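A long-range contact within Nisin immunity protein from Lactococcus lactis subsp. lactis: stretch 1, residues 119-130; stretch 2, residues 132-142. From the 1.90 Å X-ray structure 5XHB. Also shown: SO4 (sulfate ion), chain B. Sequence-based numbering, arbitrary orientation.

Stretch 1 119-130: DDNFVIDKNDSR
Stretch 2 (132-142) IDYMGNIYSIS

Residues 132-134 and 137-142 form a hairpin closed by a type I' turn from Tyr134 to Asn137, with Met135 (phi/psi 56/36°) and Gly136 (80/5°) both at positive phi; strand 123-124 runs antiparallel to strand 132-134. Val123 and Asp133 make the hydrogen-bonded pair (CA-CA 5.2 Å): Asp133 N to Val123 O is 2.7 Å and Val123 N to Asp133 O 3.1 Å. Ile124 and Ile132 follow as the non-hydrogen-bonded pair, CA atoms 4.5 Å apart. Toward the turn, Met135 N donates to Asp119 O (2.8 Å); beyond the bridges, Ile141 N donates to Arg130 O (3.0 Å).

Phe122 (chi1 m, chi2 -84°) and Tyr134 (chi1 t, chi2 67°) bring their rings into an offset stack, centroids 4.3 Å apart and planes at 12°, with Phe122 CE1 3.6 Å from Tyr134 CD1. Ile132 (m, t) places CG2 at the edge of the Phe122 ring, 4.3 Å from Phe122 CD1. At the far end of its ring, Tyr134 OH donates to sulfate O2 (2.8 Å). Selenomethionine Met135 (m, m, m) sets SE 3.7 Å from Asp120 OD1.

Val123 (t) and Asp133 (m, chi2 -20°) share the other face of the sheet from Ile124 (m, t) and Ile132. Asp125, chi1 t and chi2 86°, brings its carboxylate close to that of Asp133: Asp125 OD1 lies 2.7 Å from Asp133 OD1, and whether a proton is shared stays open. Asp125 OD2 accepts from Asn127 N and Asp128 N, both at 2.9 Å, tying down the following loop. Water 2 links Lys126 N (2.8 Å) to Asp133 OD2 (2.8 Å).

The end of Arg130 (m, t, m, chi4 175°) leads away from the hairpin, and its guanidinium pairs with Asp128 (chi1 t): Arg130 NE to Asp128 OD1 is 2.7 Å, a salt bridge, and Arg130 NH2 to Asp128 OD2 2.8 Å. Water 1 joins Asp119 OD1 (3.1 Å) to Gly136 N (2.9 Å).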

# COMPACT_ATOMS: atom_id res chain seq x y z
N ASP A 119 -0.78 -2.29 -11.19
CA ASP A 119 -1.58 -2.82 -10.08
C ASP A 119 -1.68 -1.80 -8.96
O ASP A 119 -2.61 -1.83 -8.15
CB ASP A 119 -0.96 -4.12 -9.55
CG ASP A 119 -1.92 -5.29 -9.62
OD1 ASP A 119 -3.04 -5.13 -10.16
OD2 ASP A 119 -1.55 -6.39 -9.14
N ASP A 120 -0.73 -0.87 -8.95
CA ASP A 120 -0.54 0.06 -7.83
C ASP A 120 -1.39 1.32 -8.00
O ASP A 120 -0.91 2.44 -7.81
CB ASP A 120 0.94 0.42 -7.71
CG ASP A 120 1.36 0.74 -6.29
OD1 ASP A 120 0.47 0.97 -5.44
OD2 ASP A 120 2.58 0.77 -6.03
N ASN A 121 -2.65 1.12 -8.37
CA ASN A 121 -3.58 2.23 -8.52
C ASN A 121 -4.97 1.79 -8.08
O ASN A 121 -5.22 0.60 -7.89
CB ASN A 121 -3.62 2.74 -9.96
CG ASN A 121 -3.47 1.63 -10.97
OD1 ASN A 121 -4.28 0.71 -11.02
ND2 ASN A 121 -2.42 1.70 -11.79
N PHE A 122 -5.86 2.76 -7.88
CA PHE A 122 -7.20 2.48 -7.41
C PHE A 122 -8.17 2.49 -8.59
O PHE A 122 -8.22 3.45 -9.34
CB PHE A 122 -7.63 3.50 -6.35
CG PHE A 122 -6.75 3.51 -5.12
CD1 PHE A 122 -6.96 2.62 -4.10
CD2 PHE A 122 -5.71 4.41 -5.01
CE1 PHE A 122 -6.15 2.62 -2.96
CE2 PHE A 122 -4.90 4.42 -3.89
CZ PHE A 122 -5.11 3.52 -2.87
N VAL A 123 -8.94 1.42 -8.74
CA VAL A 123 -9.88 1.29 -9.84
C VAL A 123 -11.19 0.75 -9.30
O VAL A 123 -11.19 -0.21 -8.54
CB VAL A 123 -9.33 0.33 -10.95
CG1 VAL A 123 -10.40 -0.01 -11.99
CG2 VAL A 123 -8.10 0.94 -11.62
N ILE A 124 -12.30 1.37 -9.67
CA ILE A 124 -13.60 0.85 -9.25
C ILE A 124 -13.78 -0.50 -9.92
O ILE A 124 -13.51 -0.62 -11.11
CB ILE A 124 -14.76 1.79 -9.63
CG1 ILE A 124 -14.60 3.14 -8.92
CG2 ILE A 124 -16.09 1.17 -9.25
CD1 ILE A 124 -15.45 4.24 -9.54
N ASP A 125 -14.18 -1.50 -9.15
CA ASP A 125 -14.29 -2.86 -9.67
C ASP A 125 -15.33 -2.92 -10.79
O ASP A 125 -16.43 -2.40 -10.65
CB ASP A 125 -14.66 -3.83 -8.55
CG ASP A 125 -14.61 -5.28 -9.00
OD1 ASP A 125 -13.51 -5.89 -8.96
OD2 ASP A 125 -15.67 -5.81 -9.40
N LYS A 126 -14.98 -3.57 -11.89
CA LYS A 126 -15.84 -3.61 -13.07
C LYS A 126 -17.12 -4.41 -12.82
O LYS A 126 -18.14 -4.16 -13.44
CB LYS A 126 -15.09 -4.21 -14.26
CG LYS A 126 -15.84 -4.12 -15.58
CD LYS A 126 -15.09 -4.84 -16.71
CE LYS A 126 -14.97 -6.34 -16.45
NZ LYS A 126 -14.36 -7.08 -17.61
N ASN A 127 -17.05 -5.37 -11.91
CA ASN A 127 -18.19 -6.27 -11.71
C ASN A 127 -19.11 -5.86 -10.57
O ASN A 127 -20.31 -6.12 -10.61
CB ASN A 127 -17.67 -7.69 -11.47
CG ASN A 127 -16.84 -8.20 -12.63
OD1 ASN A 127 -15.69 -8.60 -12.46
ND2 ASN A 127 -17.42 -8.17 -13.82
N ASP A 128 -18.55 -5.20 -9.56
CA ASP A 128 -19.33 -4.75 -8.41
C ASP A 128 -18.90 -3.33 -8.06
O ASP A 128 -17.78 -3.11 -7.61
CB ASP A 128 -19.13 -5.69 -7.21
CG ASP A 128 -20.01 -5.34 -6.02
OD1 ASP A 128 -20.65 -4.28 -6.01
OD2 ASP A 128 -20.04 -6.13 -5.06
N SER A 129 -19.78 -2.37 -8.28
CA SER A 129 -19.44 -0.96 -8.07
C SER A 129 -19.18 -0.61 -6.61
O SER A 129 -18.68 0.47 -6.31
CB SER A 129 -20.55 -0.07 -8.63
OG SER A 129 -20.66 -0.24 -10.03
N ARG A 130 -19.54 -1.50 -5.69
CA ARG A 130 -19.34 -1.23 -4.27
C ARG A 130 -17.96 -1.71 -3.84
O ARG A 130 -17.65 -1.72 -2.66
CB ARG A 130 -20.43 -1.90 -3.43
CG ARG A 130 -21.86 -1.48 -3.83
CD ARG A 130 -22.88 -2.56 -3.49
NE ARG A 130 -22.51 -3.88 -4.03
CZ ARG A 130 -23.18 -5.00 -3.80
NH1 ARG A 130 -24.28 -4.98 -3.04
NH2 ARG A 130 -22.77 -6.15 -4.32
N ILE A 132 -13.54 -1.78 -4.75
CA ILE A 132 -12.41 -1.14 -5.38
C ILE A 132 -11.25 -2.12 -5.49
O ILE A 132 -10.98 -2.86 -4.55
CB ILE A 132 -11.97 0.11 -4.59
CG1 ILE A 132 -13.02 1.21 -4.78
CG2 ILE A 132 -10.60 0.62 -5.06
CD1 ILE A 132 -12.68 2.47 -4.11
N ASP A 133 -10.61 -2.13 -6.66
CA ASP A 133 -9.43 -2.96 -6.89
C ASP A 133 -8.16 -2.16 -6.61
O ASP A 133 -8.00 -1.04 -7.10
CB ASP A 133 -9.39 -3.47 -8.33
CG ASP A 133 -10.67 -4.17 -8.76
OD1 ASP A 133 -11.45 -4.60 -7.89
OD2 ASP A 133 -10.88 -4.27 -9.98
N TYR A 134 -7.24 -2.75 -5.85
CA TYR A 134 -5.98 -2.10 -5.54
C TYR A 134 -4.90 -3.13 -5.20
O TYR A 134 -5.10 -3.99 -4.34
CB TYR A 134 -6.15 -1.12 -4.37
CG TYR A 134 -4.84 -0.57 -3.84
CD1 TYR A 134 -4.05 0.27 -4.62
CD2 TYR A 134 -4.39 -0.89 -2.56
CE1 TYR A 134 -2.86 0.79 -4.14
CE2 TYR A 134 -3.19 -0.38 -2.07
CZ TYR A 134 -2.43 0.45 -2.87
OH TYR A 134 -1.24 0.96 -2.40
N MSE A 135 -3.76 -3.04 -5.88
CA MSE A 135 -2.61 -3.91 -5.59
C MSE A 135 -2.94 -5.40 -5.66
O MSE A 135 -2.41 -6.19 -4.88
CB MSE A 135 -2.03 -3.59 -4.21
CG MSE A 135 -1.12 -2.39 -4.19
SE MSE A 135 0.52 -2.70 -5.21
CE MSE A 135 1.26 -4.13 -4.07
N GLY A 136 -3.81 -5.76 -6.59
CA GLY A 136 -4.15 -7.16 -6.82
C GLY A 136 -5.16 -7.68 -5.81
O GLY A 136 -5.47 -8.86 -5.80
N ASN A 137 -5.66 -6.78 -4.96
CA ASN A 137 -6.67 -7.13 -3.98
C ASN A 137 -7.99 -6.42 -4.28
O ASN A 137 -8.03 -5.45 -5.04
CB ASN A 137 -6.20 -6.75 -2.56
CG ASN A 137 -4.88 -7.39 -2.19
OD1 ASN A 137 -4.67 -8.58 -2.42
ND2 ASN A 137 -3.99 -6.60 -1.60
N ILE A 138 -9.06 -6.90 -3.67
CA ILE A 138 -10.39 -6.30 -3.83
C ILE A 138 -10.83 -5.78 -2.49
O ILE A 138 -10.62 -6.45 -1.47
CB ILE A 138 -11.40 -7.33 -4.39
CG1 ILE A 138 -10.88 -7.90 -5.71
CG2 ILE A 138 -12.78 -6.68 -4.59
CD1 ILE A 138 -11.96 -8.46 -6.62
N TYR A 139 -11.40 -4.58 -2.47
CA TYR A 139 -11.77 -3.90 -1.25
C TYR A 139 -13.24 -3.59 -1.27
O TYR A 139 -13.75 -3.10 -2.26
CB TYR A 139 -10.97 -2.60 -1.08
CG TYR A 139 -9.51 -2.91 -0.84
CD1 TYR A 139 -8.67 -3.21 -1.90
CD2 TYR A 139 -9.00 -2.94 0.46
CE1 TYR A 139 -7.35 -3.53 -1.69
CE2 TYR A 139 -7.66 -3.26 0.68
CZ TYR A 139 -6.85 -3.55 -0.40
OH TYR A 139 -5.53 -3.89 -0.19
N SER A 140 -13.92 -3.87 -0.16
CA SER A 140 -15.33 -3.56 -0.05
C SER A 140 -15.54 -2.20 0.61
O SER A 140 -15.02 -1.97 1.69
CB SER A 140 -16.04 -4.65 0.75
OG SER A 140 -17.39 -4.29 0.95
N ILE A 141 -16.29 -1.32 -0.06
CA ILE A 141 -16.63 -0.00 0.48
C ILE A 141 -17.81 -0.14 1.41
O ILE A 141 -18.92 -0.46 0.98
CB ILE A 141 -16.98 0.99 -0.65
CG1 ILE A 141 -15.81 1.11 -1.63
CG2 ILE A 141 -17.35 2.37 -0.08
CD1 ILE A 141 -16.20 1.84 -2.94
N SER A 142 -17.58 0.09 2.70
CA SER A 142 -18.60 -0.13 3.71
C SER A 142 -19.50 1.10 3.88
O SER A 142 -19.31 2.12 3.21
CB SER A 142 -17.95 -0.46 5.05
OG SER A 142 -17.30 0.70 5.55
S SO4 B . 0.84 0.14 1.22
O1 SO4 B . 0.62 1.34 2.05
O2 SO4 B . 0.31 0.37 -0.13
O3 SO4 B . 2.26 -0.17 1.12
O4 SO4 B . 0.12 -0.96 1.86
O HOH W 1 -5.51 -4.36 -8.42
O HOH W 2 -12.48 -4.89 -12.13
O HOH W 3 -18.84 -3.92 -1.23